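Local coordinates for PrgZ (Enterococcus faecalis, PDB 4FAJ), which binds peptide pheromone as an extracellular, membrane-anchored substrate-binding protein and probably takes part in peptide transport, at residues L191-V196 with P200-L205; Q275-I280 with G290-A295; T282-Y287 with A295-E300. One frame throughout, in Å; residues are numbered along the deposited sequence. Where two conformers were deposited one is given.

Overall arrangement
From the N terminus, interaction 1 comes first: three residues separate 191-196 from 200-205, a turn closed where the end of strand 190-194 meets helix 202-205. The chain crosses to the other side of the protein's centre, where interactions 2 and 3 lie, their centres about 7 Å apart; interaction 1 is about 39 and 42 Å from them, centre to centre. These two cross, their segments alternating along the chain: 275-280, 282-287, 290-295, 295-300, the last two sharing A295. Interaction 2 spans helix 280-288 to bring the end of strand 271-276 to L292, and interaction 3 lays that helix on strand 294-297. Together they join two sheets beside a zinc site.

Interaction 1. Residues L191-V196 with P200-L205; sequences LEIELV and PYFTDL
The phenyl ring of F202 carries L195 on one face: methyl CD2 sits almost exactly over the ring centre, 3.6 Å from the centroid and only 9° off the ring normal, a CH-pi contact. L195 CD1 lies further back along the aromatic side chain, 3.9 Å from F202 CG, so the two methyls of the fork share the ring and its root. I193 meets the far end of the ring, neither squarely over a face nor at an edge, with CG2 3.9 Å from F202 CZ and CD1 4.0 Å from F202 CE1. Y121 adds an edge-to-face ring contact. The reach of F202 follows from its first torsion, with CG anti to the backbone N (chi1 -172°), which sends the ring out from the first turn of the helix towards the strand. I193 and L195, two residues apart, both direct their side chains to it, while the intervening E194 points away and pairs with K166. No hydrogen bond crosses between 191-196 and 200-205; the contact is wholly apolar and buried. Strand 190-194 runs between 120-124 and 183-186 in an antiparallel sheet, and L191 and I193 also touch helix 139-150. F202 thus reaches from the short helix 202-205, next to Y211, onto the C-terminal end of strand 190-194 and the residue that follows it.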
loop_
_atom_site.group_PDB
_atom_site.type_symbol
_atom_site.label_atom_id
_atom_site.label_comp_id
_atom_site.label_asym_id
_atom_site.label_seq_id
_atom_site.Cartn_x
_atom_site.Cartn_y
_atom_site.Cartn_z
ATOM N N LEU A 191 15.007 14.442 -18.442
ATOM C CA LEU A 191 15.556 13.631 -17.364
ATOM C C LEU A 191 16.285 12.427 -17.948
ATOM O O LEU A 191 15.768 11.779 -18.861
ATOM C CB LEU A 191 14.426 13.133 -16.470
ATOM C CG LEU A 191 13.877 14.060 -15.392
ATOM C CD1 LEU A 191 12.582 13.462 -14.813
ATOM C CD2 LEU A 191 14.928 14.273 -14.288
ATOM N N GLU A 192 17.474 12.125 -17.430
ATOM C CA GLU A 192 18.169 10.879 -17.772
ATOM C C GLU A 192 18.437 10.079 -16.490
ATOM O O GLU A 192 18.954 10.623 -15.519
ATOM C CB GLU A 192 19.482 11.154 -18.509
ATOM C CG GLU A 192 20.240 9.889 -18.909
ATOM C CD GLU A 192 21.594 10.165 -19.534
ATOM O OE1 GLU A 192 21.642 10.809 -20.597
ATOM O OE2 GLU A 192 22.618 9.717 -18.968
ATOM N N ILE A 193 18.072 8.798 -16.497
ATOM C CA ILE A 193 18.212 7.916 -15.327
ATOM C C ILE A 193 19.001 6.691 -15.741
ATOM O O ILE A 193 18.713 6.103 -16.797
ATOM C CB ILE A 193 16.844 7.423 -14.832
ATOM C CG1 ILE A 193 15.920 8.597 -14.488
ATOM C CG2 ILE A 193 16.989 6.484 -13.621
ATOM C CD1 ILE A 193 14.468 8.269 -14.735
ATOM N N GLU A 194 19.986 6.302 -14.924
ATOM C CA GLU A 194 20.694 5.042 -15.128
ATOM C C GLU A 194 20.375 4.005 -14.043
ATOM O O GLU A 194 20.498 4.269 -12.846
ATOM C CB GLU A 194 22.208 5.241 -15.221
ATOM C CG GLU A 194 22.926 3.918 -15.417
ATOM C CD GLU A 194 24.072 4.000 -16.361
ATOM O OE1 GLU A 194 23.885 3.597 -17.535
ATOM O OE2 GLU A 194 25.154 4.475 -15.941
ATOM N N LEU A 195 19.978 2.819 -14.493
ATOM C CA LEU A 195 19.679 1.701 -13.619
ATOM C C LEU A 195 20.876 0.756 -13.470
ATOM O O LEU A 195 21.772 0.703 -14.319
ATOM C CB LEU A 195 18.490 0.930 -14.173
ATOM C CG LEU A 195 17.222 1.716 -14.507
ATOM C CD1 LEU A 195 16.157 0.750 -15.014
ATOM C CD2 LEU A 195 16.716 2.493 -13.311
ATOM N N VAL A 196 20.877 -0.003 -12.381
ATOM C CA VAL A 196 21.928 -0.983 -12.142
ATOM C C VAL A 196 21.844 -2.101 -13.183
ATOM O O VAL A 196 22.862 -2.532 -13.713
ATOM C CB VAL A 196 21.859 -1.536 -10.716
ATOM C CG1 VAL A 196 22.837 -2.709 -10.534
ATOM C CG2 VAL A 196 22.171 -0.422 -9.725
ATOM N N PRO A 200 12.279 -4.415 -15.991
ATOM C CA PRO A 200 11.050 -4.339 -16.789
ATOM C C PRO A 200 9.927 -3.497 -16.203
ATOM O O PRO A 200 9.158 -2.911 -16.970
ATOM C CB PRO A 200 10.604 -5.800 -16.890
ATOM C CG PRO A 200 11.830 -6.573 -16.727
ATOM C CD PRO A 200 12.691 -5.813 -15.777
ATOM N N TYR A 201 9.826 -3.449 -14.876
ATOM C CA TYR A 201 8.783 -2.685 -14.193
ATOM C C TYR A 201 9.185 -1.244 -13.816
ATOM O O TYR A 201 8.436 -0.563 -13.098
ATOM C CB TYR A 201 8.280 -3.443 -12.941
ATOM C CG TYR A 201 9.390 -3.857 -11.990
ATOM C CD1 TYR A 201 9.931 -5.142 -12.036
ATOM C CD2 TYR A 201 9.913 -2.956 -11.076
ATOM C CE1 TYR A 201 10.957 -5.517 -11.184
ATOM C CE2 TYR A 201 10.925 -3.312 -10.232
ATOM C CZ TYR A 201 11.452 -4.592 -10.288
ATOM O OH TYR A 201 12.459 -4.933 -9.435
ATOM N N PHE A 202 10.317 -0.749 -14.312
ATOM C CA PHE A 202 10.788 0.576 -13.881
ATOM C C PHE A 202 9.825 1.708 -14.251
ATOM O O PHE A 202 9.599 2.609 -13.455
ATOM C CB PHE A 202 12.209 0.893 -14.372
ATOM C CG PHE A 202 12.767 2.157 -13.767
ATOM C CD1 PHE A 202 12.958 3.293 -14.539
ATOM C CD2 PHE A 202 13.047 2.218 -12.406
ATOM C CE1 PHE A 202 13.455 4.473 -13.979
ATOM C CE2 PHE A 202 13.524 3.398 -11.827
ATOM C CZ PHE A 202 13.728 4.531 -12.622
ATOM N N THR A 203 9.242 1.664 -15.447
ATOM C CA THR A 203 8.225 2.659 -15.810
ATOM C C THR A 203 7.032 2.597 -14.843
ATOM O O THR A 203 6.466 3.624 -14.479
ATOM C CB THR A 203 7.792 2.481 -17.262
ATOM O OG1 THR A 203 8.965 2.493 -18.091
ATOM C CG2 THR A 203 6.855 3.580 -17.691
ATOM N N ASP A 204 6.693 1.396 -14.368
ATOM C CA ASP A 204 5.655 1.261 -13.344
ATOM C C ASP A 204 6.021 1.992 -12.056
ATOM O O ASP A 204 5.169 2.648 -11.461
ATOM C CB ASP A 204 5.340 -0.204 -13.037
ATOM C CG ASP A 204 4.948 -0.991 -14.284
ATOM O OD1 ASP A 204 3.807 -0.850 -14.758
ATOM O OD2 ASP A 204 5.793 -1.719 -14.805
ATOM N N LEU A 205 7.278 1.899 -11.638
ATOM C CA LEU A 205 7.735 2.613 -10.438
ATOM C C LEU A 205 7.599 4.127 -10.584
ATOM O O LEU A 205 7.285 4.832 -9.617
ATOM C CB LEU A 205 9.183 2.261 -10.126
ATOM C CG LEU A 205 9.433 0.812 -9.691
ATOM C CD1 LEU A 205 10.895 0.604 -9.405
ATOM C CD2 LEU A 205 8.608 0.453 -8.476
#

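Interaction 2. Residues Q275-I280 with G290-A295. With ZN (zinc ion), chain F.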
loop_
_atom_site.group_PDB
_atom_site.type_symbol
_atom_site.label_atom_id
_atom_site.label_comp_id
_atom_site.label_asym_id
_atom_site.label_seq_id
_atom_site.Cartn_x
_atom_site.Cartn_y
_atom_site.Cartn_z
ATOM N N GLN A 275 -15.317 11.615 3.667
ATOM C CA GLN A 275 -15.722 11.354 5.042
ATOM C C GLN A 275 -15.196 9.990 5.476
ATOM O O GLN A 275 -15.436 8.998 4.797
ATOM C CB GLN A 275 -17.250 11.369 5.144
ATOM C CG GLN A 275 -17.802 10.794 6.444
ATOM C CD GLN A 275 -17.566 11.702 7.620
ATOM O OE1 GLN A 275 -18.052 12.828 7.642
ATOM N NE2 GLN A 275 -16.807 11.222 8.609
ATOM N N VAL A 276 -14.498 9.933 6.607
ATOM C CA VAL A 276 -14.026 8.658 7.134
ATOM C C VAL A 276 -15.228 7.872 7.664
ATOM O O VAL A 276 -16.070 8.417 8.375
ATOM C CB VAL A 276 -12.963 8.825 8.252
ATOM C CG1 VAL A 276 -12.567 7.468 8.818
ATOM C CG2 VAL A 276 -11.726 9.538 7.710
ATOM N N VAL A 277 -15.308 6.596 7.289
ATOM C CA VAL A 277 -16.351 5.697 7.781
ATOM C C VAL A 277 -15.707 4.528 8.525
ATOM O O VAL A 277 -14.951 3.750 7.940
ATOM C CB VAL A 277 -17.254 5.195 6.638
ATOM C CG1 VAL A 277 -18.291 4.156 7.150
ATOM C CG2 VAL A 277 -17.967 6.370 6.000
ATOM N N LYS A 278 -15.973 4.443 9.824
ATOM C CA LYS A 278 -15.449 3.364 10.653
ATOM C C LYS A 278 -16.547 2.366 11.019
ATOM O O LYS A 278 -16.255 1.198 11.310
ATOM C CB LYS A 278 -14.861 3.929 11.941
ATOM C CG LYS A 278 -13.785 5.017 11.776
ATOM C CD LYS A 278 -12.374 4.522 12.141
ATOM C CE LYS A 278 -11.646 5.480 13.079
ATOM N NZ LYS A 278 -11.748 5.073 14.501
ATOM N N GLU A 279 -17.799 2.828 11.016
ATOM C CA GLU A 279 -18.960 2.004 11.372
ATOM C C GLU A 279 -19.881 1.876 10.162
ATOM O O GLU A 279 -20.453 2.864 9.700
ATOM C CB GLU A 279 -19.712 2.616 12.556
ATOM C CG GLU A 279 -21.083 1.963 12.851
ATOM C CD GLU A 279 -21.012 0.466 12.987
ATOM O OE1 GLU A 279 -20.135 -0.025 13.728
ATOM O OE2 GLU A 279 -21.834 -0.245 12.355
ATOM N N ILE A 280 -20.008 0.655 9.659
ATOM C CA ILE A 280 -20.690 0.391 8.378
ATOM C C ILE A 280 -22.183 0.743 8.401
ATOM O O ILE A 280 -22.729 1.233 7.404
ATOM C CB ILE A 280 -20.501 -1.090 7.949
ATOM C CG1 ILE A 280 -19.010 -1.442 7.835
ATOM C CG2 ILE A 280 -21.247 -1.388 6.649
ATOM C CD1 ILE A 280 -18.161 -0.461 7.060
ATOM N N GLY A 290 -28.971 9.949 1.155
ATOM C CA GLY A 290 -28.350 10.848 0.166
ATOM C C GLY A 290 -27.259 11.750 0.742
ATOM O O GLY A 290 -26.909 12.782 0.144
ATOM N N GLN A 291 -26.726 11.374 1.902
ATOM C CA GLN A 291 -25.661 12.146 2.558
ATOM C C GLN A 291 -24.262 11.623 2.224
ATOM O O GLN A 291 -23.272 12.269 2.545
ATOM C CB GLN A 291 -25.862 12.146 4.075
ATOM C CG GLN A 291 -27.127 12.840 4.525
ATOM C CD GLN A 291 -27.203 14.255 4.000
ATOM O OE1 GLN A 291 -28.067 14.581 3.194
ATOM N NE2 GLN A 291 -26.272 15.092 4.428
ATOM N N LEU A 292 -24.187 10.450 1.610
ATOM C CA LEU A 292 -22.947 9.925 1.066
ATOM C C LEU A 292 -23.255 9.336 -0.304
ATOM O O LEU A 292 -24.346 8.799 -0.514
ATOM C CB LEU A 292 -22.373 8.825 1.974
ATOM C CG LEU A 292 -21.614 9.209 3.249
ATOM C CD1 LEU A 292 -21.220 7.942 4.077
ATOM C CD2 LEU A 292 -20.374 10.033 2.945
ATOM N N ASP A 293 -22.293 9.412 -1.218
ATOM C CA ASP A 293 -22.466 8.865 -2.565
ATOM C C ASP A 293 -21.808 7.481 -2.728
ATOM O O ASP A 293 -21.895 6.859 -3.781
ATOM C CB ASP A 293 -21.945 9.870 -3.600
ATOM C CG ASP A 293 -22.716 11.185 -3.566
ATOM O OD1 ASP A 293 -23.956 11.126 -3.592
ATOM O OD2 ASP A 293 -22.099 12.277 -3.509
ATOM N N GLU A 294 -21.158 6.997 -1.676
ATOM C CA GLU A 294 -20.707 5.609 -1.617
ATOM C C GLU A 294 -20.707 5.156 -0.161
ATOM O O GLU A 294 -20.722 5.986 0.747
ATOM C CB GLU A 294 -19.310 5.445 -2.237
ATOM C CG GLU A 294 -18.213 6.072 -1.444
ATOM C CD GLU A 294 -16.828 5.861 -2.033
ATOM O OE1 GLU A 294 -15.853 6.275 -1.374
ATOM O OE2 GLU A 294 -16.702 5.295 -3.140
ATOM N N ALA A 295 -20.738 3.844 0.041
ATOM C CA ALA A 295 -20.723 3.245 1.365
ATOM C C ALA A 295 -19.989 1.914 1.323
ATOM O O ALA A 295 -20.341 1.044 0.523
ATOM C CB ALA A 295 -22.150 3.045 1.882
HETATM ZN ZN ZN F . -21.897 -2.211 12.674
#
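L292 spreads its two methyls over the end of strand 271-276 and the residue just past it, touching Q275 and V277. From CB the side chain runs with CG anti to the carbonyl carbon (chi1 -79°), which carries the fork at CG towards 275-280. There it divides: CD2 lies 4.0 Å from Q275 CB, and CD1 lies 4.1 Å from V277 CG2. The side chains of L292 and V277 run alongside in opposing directions. T63 of strand 61-66 and L286 of helix 280-288 also pack on L292. Q275 meets L292 chiefly through CB; its chain bends at chi2 (72°) and turns the amide back to the backbone of the following residue: NE2 donates to V276 O at 2.9 Å, nearly straight at 169°, and also bonds D251. Just before L292, G290 ends helix 280-288 in a Schellman motif. At the other end of 275-280, E279 caps the start of the same helix: its OE2 accepts from N281 N and binds zinc at 2.0 Å, whereas its OE1 stays 3.0 Å from the metal. The carboxylate is therefore essentially monodentate, with one oxygen shared between metal and helix N terminus. Y301 and E421 are further ligands of this zinc, and E421 OE1 accepts from I280 N. The two segments meet through carbon atoms alone; their polar groups find partners elsewhere, and at E279 the zinc and the helix start both probably stabilise the carboxylate's negative charge.

Interaction 3. Residues T282-Y287 with A295-E300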
loop_
_atom_site.group_PDB
_atom_site.type_symbol
_atom_site.label_atom_id
_atom_site.label_comp_id
_atom_site.label_asym_id
_atom_site.label_seq_id
_atom_site.Cartn_x
_atom_site.Cartn_y
_atom_site.Cartn_z
ATOM N N THR A 282 -23.559 3.182 9.909
ATOM C CA THR A 282 -23.683 4.627 9.752
ATOM C C THR A 282 -23.475 5.037 8.289
ATOM O O THR A 282 -24.203 5.864 7.777
ATOM C CB THR A 282 -22.672 5.377 10.634
ATOM O OG1 THR A 282 -22.812 4.944 11.995
ATOM C CG2 THR A 282 -22.913 6.861 10.551
ATOM N N GLY A 283 -22.495 4.436 7.617
ATOM C CA GLY A 283 -22.245 4.725 6.209
ATOM C C GLY A 283 -23.463 4.417 5.347
ATOM O O GLY A 283 -23.839 5.200 4.477
ATOM N N ILE A 284 -24.093 3.285 5.621
ATOM C CA ILE A 284 -25.256 2.842 4.871
ATOM C C ILE A 284 -26.439 3.790 5.093
ATOM O O ILE A 284 -27.106 4.197 4.139
ATOM C CB ILE A 284 -25.639 1.409 5.267
ATOM C CG1 ILE A 284 -24.555 0.423 4.823
ATOM C CG2 ILE A 284 -26.991 1.036 4.697
ATOM C CD1 ILE A 284 -24.718 -0.973 5.378
ATOM N N ASN A 285 -26.686 4.141 6.354
ATOM C CA ASN A 285 -27.775 5.044 6.710
ATOM C C ASN A 285 -27.596 6.423 6.062
ATOM O O ASN A 285 -28.562 6.998 5.563
ATOM C CB ASN A 285 -27.896 5.152 8.242
ATOM C CG ASN A 285 -29.223 5.752 8.692
ATOM O OD1 ASN A 285 -29.265 6.883 9.170
ATOM N ND2 ASN A 285 -30.309 4.994 8.544
ATOM N N LEU A 286 -26.365 6.940 6.068
ATOM C CA LEU A 286 -26.026 8.183 5.361
ATOM C C LEU A 286 -26.236 8.038 3.846
ATOM O O LEU A 286 -26.850 8.897 3.203
ATOM C CB LEU A 286 -24.572 8.583 5.655
ATOM C CG LEU A 286 -24.339 9.122 7.074
ATOM C CD1 LEU A 286 -22.842 9.246 7.342
ATOM C CD2 LEU A 286 -25.044 10.458 7.314
ATOM N N TYR A 287 -25.751 6.933 3.295
ATOM C CA TYR A 287 -25.911 6.636 1.875
ATOM C C TYR A 287 -27.389 6.612 1.458
ATOM O O TYR A 287 -27.770 7.280 0.487
ATOM C CB TYR A 287 -25.232 5.311 1.538
ATOM C CG TYR A 287 -25.319 4.919 0.084
ATOM C CD1 TYR A 287 -26.419 4.214 -0.405
ATOM C CD2 TYR A 287 -24.304 5.271 -0.814
ATOM C CE1 TYR A 287 -26.487 3.839 -1.752
ATOM C CE2 TYR A 287 -24.370 4.908 -2.144
ATOM C CZ TYR A 287 -25.464 4.200 -2.611
ATOM O OH TYR A 287 -25.510 3.844 -3.940
ATOM N N ALA A 295 -20.738 3.844 0.041
ATOM C CA ALA A 295 -20.723 3.245 1.365
ATOM C C ALA A 295 -19.989 1.914 1.323
ATOM O O ALA A 295 -20.341 1.044 0.523
ATOM C CB ALA A 295 -22.150 3.045 1.882
ATOM N N PRO A 296 -18.969 1.736 2.183
ATOM C CA PRO A 296 -18.279 0.451 2.205
ATOM C C PRO A 296 -19.148 -0.620 2.855
ATOM O O PRO A 296 -20.019 -0.295 3.683
ATOM C CB PRO A 296 -17.042 0.738 3.065
ATOM C CG PRO A 296 -17.501 1.798 3.996
ATOM C CD PRO A 296 -18.385 2.676 3.156
ATOM N N LEU A 297 -18.921 -1.873 2.466
ATOM C CA LEU A 297 -19.715 -3.011 2.950
ATOM C C LEU A 297 -18.869 -4.229 3.348
ATOM O O LEU A 297 -17.846 -4.519 2.734
ATOM C CB LEU A 297 -20.703 -3.443 1.865
ATOM C CG LEU A 297 -21.772 -2.443 1.428
ATOM C CD1 LEU A 297 -22.520 -2.947 0.196
ATOM C CD2 LEU A 297 -22.750 -2.138 2.561
ATOM N N ALA A 298 -19.329 -4.941 4.380
ATOM C CA ALA A 298 -18.757 -6.220 4.798
ATOM C C ALA A 298 -19.748 -6.948 5.699
ATOM O O ALA A 298 -20.727 -6.356 6.132
ATOM C CB ALA A 298 -17.457 -5.998 5.536
ATOM N N GLY A 299 -19.475 -8.222 5.979
ATOM C CA GLY A 299 -20.294 -9.043 6.884
ATOM C C GLY A 299 -21.781 -9.024 6.590
ATOM O O GLY A 299 -22.197 -9.088 5.438
ATOM N N GLU A 300 -22.589 -8.942 7.645
ATOM C CA GLU A 300 -24.038 -8.957 7.499
ATOM C C GLU A 300 -24.550 -7.826 6.593
ATOM O O GLU A 300 -25.544 -8.003 5.896
ATOM C CB GLU A 300 -24.696 -8.911 8.876
ATOM C CG GLU A 300 -26.221 -8.858 8.894
ATOM C CD GLU A 300 -26.905 -10.121 8.366
ATOM O OE1 GLU A 300 -26.231 -11.174 8.197
ATOM O OE2 GLU A 300 -28.135 -10.051 8.129
#
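A295 fits its methyl against the helix between G283 and Y287, with CB 3.8 Å from G283 O and 3.8 Å from Y287 CB. At G283 the two backbones come close, the CA atoms of G283 and A295 being 5.3 Å apart. Further along, the side chains of I284 and L297 run roughly perpendicular and meet at their methyls, I284 CD1 to L297 CD2 at 3.6 Å. Y287 starts with CG anti to the backbone N (chi1 -179°), which takes its ring past A295, CD2 being 3.9 Å from A295 N. The phenol OH is hydrogen-bonded to E310, and K540 makes a cation-pi contact with the ring and bonds Y287 O; the phenol OH and the backbone O thus each have a partner. I284 and L297 are backed by Y305; I284 also touches Y301, a zinc ligand. P296 and A298 pack on apolar side chains of the bound peptide. The axes of 282-287 and 295-297 approach to 7.5 Å, with 139° between their N-to-C directions, while strand 294-297 pairs antiparallel with 528-539, whose L538 touches both Y287 and L297, and leads on into helix 299-305.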